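Local coordinates for protein LpxE (Aquifex aeolicus, PDB 6EBU) that probably removes the 1-phosphate from lipid A as a membrane-embedded phosphatase of the PAP2 superfamily, at residues A[14-19]-A[148-153]. The protein carries 1 engineered substitution. Numbering follows the deposited sequence.
Sequences LNLELF and VHFPLD. With SO4 (sulfate ion), chain B.
Asn15 reaches from helix 13-24 to the start of helix 151-170, where its OD1 accepts a hydrogen bond from Leu152 N at 2.9 Å. The bond is bent (146° at the hydrogen), with the donor tilted out of the amide's carbonyl plane. With CG anti to the backbone N (chi1 -156°), the amide is carried toward segment 148-153; the Asn15 side chain crosses that of Phe150 at about a right angle, ND2 lying 3.4 Å from Phe150 CB. ND2 also donates to Glu10 O, so that bonds at both ends of the amide fix its rotation. Beside it, the Pro151 ring lies against the helix, its CG 3.5 Å from Leu18 CB and its CD 3.8 Å from Phe19 CB. The Phe19 and Phe150 rings meet obliquely, planes 54° apart, while Leu16 CD2 lies 3.9 Å from Phe150 CE1.

Behind this shell, Asp153 OD2 takes the N-H of the N-cap residue Phe150 at 2.8 Å, a weak bond from His149 ND1 and one from Ser104 OG. His149 NE2 in turn donates to sulfate O1 at 2.8 Å; Lys79, Arg86, Gly108 and Arg143 also bond this ion, probably from the crystallisation liquor. Replacing Asn15 with a leucine would probably leave Leu152 N-H and Glu10 O without their buried mate. His149 and Asp153 fit the His-x-x-x-Asp motif of PAP2 phosphatases, whose histidine is the nucleophile in relatives; the contact thus anchors a helix start whose polar partners lead to a probable phosphate site.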
loop_
_atom_site.group_PDB
_atom_site.type_symbol
_atom_site.label_atom_id
_atom_site.label_comp_id
_atom_site.label_asym_id
_atom_site.label_seq_id
_atom_site.Cartn_x
_atom_site.Cartn_y
_atom_site.Cartn_z
ATOM N N LEU A 14 9.545 -13.606 12.054
ATOM C CA LEU A 14 8.136 -13.362 11.766
ATOM C C LEU A 14 7.951 -12.742 10.387
ATOM O O LEU A 14 7.000 -13.075 9.671
ATOM C CB LEU A 14 7.531 -12.466 12.847
ATOM C CG LEU A 14 6.076 -12.028 12.668
ATOM C CD1 LEU A 14 5.168 -13.232 12.489
ATOM C CD2 LEU A 14 5.628 -11.190 13.855
ATOM N N ASN A 15 8.860 -11.848 9.991
ATOM C CA ASN A 15 8.752 -11.206 8.685
ATOM C C ASN A 15 8.963 -12.205 7.555
ATOM O O ASN A 15 8.217 -12.203 6.569
ATOM C CB ASN A 15 9.762 -10.065 8.577
ATOM C CG ASN A 15 9.352 -9.013 7.567
ATOM O OD1 ASN A 15 8.175 -8.882 7.230
ATOM N ND2 ASN A 15 10.325 -8.252 7.082
ATOM N N LEU A 16 9.974 -13.067 7.680
ATOM C CA LEU A 16 10.308 -13.984 6.596
ATOM C C LEU A 16 9.318 -15.139 6.508
ATOM O O LEU A 16 8.969 -15.574 5.404
ATOM C CB LEU A 16 11.731 -14.512 6.777
ATOM C CG LEU A 16 12.843 -13.462 6.861
ATOM C CD1 LEU A 16 14.207 -14.131 6.868
ATOM C CD2 LEU A 16 12.739 -12.459 5.720
ATOM N N GLU A 17 8.858 -15.648 7.651
ATOM C CA GLU A 17 7.890 -16.741 7.627
ATOM C C GLU A 17 6.547 -16.272 7.081
ATOM O O GLU A 17 5.891 -16.997 6.324
ATOM C CB GLU A 17 7.728 -17.333 9.028
ATOM N N LEU A 18 6.122 -15.062 7.455
ATOM C CA LEU A 18 4.887 -14.512 6.908
ATOM C C LEU A 18 4.995 -14.308 5.403
ATOM O O LEU A 18 4.047 -14.593 4.660
ATOM C CB LEU A 18 4.542 -13.193 7.597
ATOM C CG LEU A 18 3.877 -13.233 8.973
ATOM C CD1 LEU A 18 3.037 -11.982 9.182
ATOM C CD2 LEU A 18 3.030 -14.484 9.134
ATOM N N PHE A 19 6.142 -13.813 4.932
ATOM C CA PHE A 19 6.310 -13.615 3.497
ATOM C C PHE A 19 6.214 -14.935 2.744
ATOM O O PHE A 19 5.581 -15.006 1.683
ATOM C CB PHE A 19 7.648 -12.934 3.200
ATOM C CG PHE A 19 7.961 -12.857 1.732
ATOM C CD1 PHE A 19 7.413 -11.855 0.946
ATOM C CD2 PHE A 19 8.775 -13.804 1.131
ATOM C CE1 PHE A 19 7.683 -11.789 -0.407
ATOM C CE2 PHE A 19 9.050 -13.744 -0.225
ATOM C CZ PHE A 19 8.502 -12.736 -0.993
ATOM N N VAL A 148 7.442 -8.295 -4.031
ATOM C CA VAL A 148 8.189 -7.041 -4.027
ATOM C C VAL A 148 8.223 -6.375 -2.659
ATOM O O VAL A 148 8.919 -5.359 -2.499
ATOM C CB VAL A 148 7.625 -6.053 -5.071
ATOM C CG1 VAL A 148 7.663 -6.676 -6.460
ATOM C CG2 VAL A 148 6.208 -5.630 -4.703
ATOM N N HIS A 149 7.506 -6.902 -1.672
ATOM C CA HIS A 149 7.495 -6.313 -0.343
ATOM C C HIS A 149 7.439 -7.415 0.704
ATOM O O HIS A 149 7.004 -8.539 0.436
ATOM C CB HIS A 149 6.313 -5.350 -0.151
ATOM C CG HIS A 149 6.551 -3.979 -0.705
ATOM N ND1 HIS A 149 7.509 -3.125 -0.200
ATOM C CD2 HIS A 149 5.948 -3.309 -1.717
ATOM C CE1 HIS A 149 7.489 -1.992 -0.878
ATOM N NE2 HIS A 149 6.553 -2.078 -1.806
ATOM N N PHE A 150 7.903 -7.074 1.906
ATOM C CA PHE A 150 7.788 -7.879 3.108
ATOM C C PHE A 150 6.558 -7.463 3.899
ATOM O O PHE A 150 6.069 -6.338 3.757
ATOM C CB PHE A 150 9.032 -7.714 3.980
ATOM C CG PHE A 150 10.293 -8.230 3.354
ATOM C CD1 PHE A 150 10.583 -9.583 3.359
ATOM C CD2 PHE A 150 11.203 -7.356 2.781
ATOM C CE1 PHE A 150 11.755 -10.058 2.793
ATOM C CE2 PHE A 150 12.375 -7.824 2.216
ATOM C CZ PHE A 150 12.649 -9.177 2.224
ATOM N N PRO A 151 6.030 -8.356 4.740
ATOM C CA PRO A 151 4.909 -7.968 5.614
ATOM C C PRO A 151 5.193 -6.751 6.478
ATOM O O PRO A 151 4.260 -6.005 6.802
ATOM C CB PRO A 151 4.691 -9.225 6.464
ATOM C CG PRO A 151 5.114 -10.338 5.567
ATOM C CD PRO A 151 6.278 -9.808 4.773
ATOM N N LEU A 152 6.449 -6.529 6.869
ATOM C CA LEU A 152 6.783 -5.328 7.627
ATOM C C LEU A 152 6.512 -4.068 6.812
ATOM O O LEU A 152 6.025 -3.065 7.346
ATOM C CB LEU A 152 8.247 -5.375 8.066
ATOM C CG LEU A 152 8.824 -4.082 8.648
ATOM C CD1 LEU A 152 8.125 -3.721 9.951
ATOM C CD2 LEU A 152 10.327 -4.194 8.849
ATOM N N ASP A 153 6.815 -4.108 5.511
ATOM C CA ASP A 153 6.626 -2.934 4.663
ATOM C C ASP A 153 5.151 -2.590 4.506
ATOM O O ASP A 153 4.779 -1.410 4.523
ATOM C CB ASP A 153 7.257 -3.166 3.292
ATOM C CG ASP A 153 8.656 -3.731 3.379
ATOM O OD1 ASP A 153 9.383 -3.380 4.333
ATOM O OD2 ASP A 153 9.030 -4.523 2.488
HETATM S S SO4 B . 6.158 0.626 -3.573
HETATM O O1 SO4 B . 5.091 -0.355 -3.383
HETATM O O2 SO4 B . 7.112 0.126 -4.556
HETATM O O3 SO4 B . 6.835 0.840 -2.298
HETATM O O4 SO4 B . 5.587 1.885 -4.043
#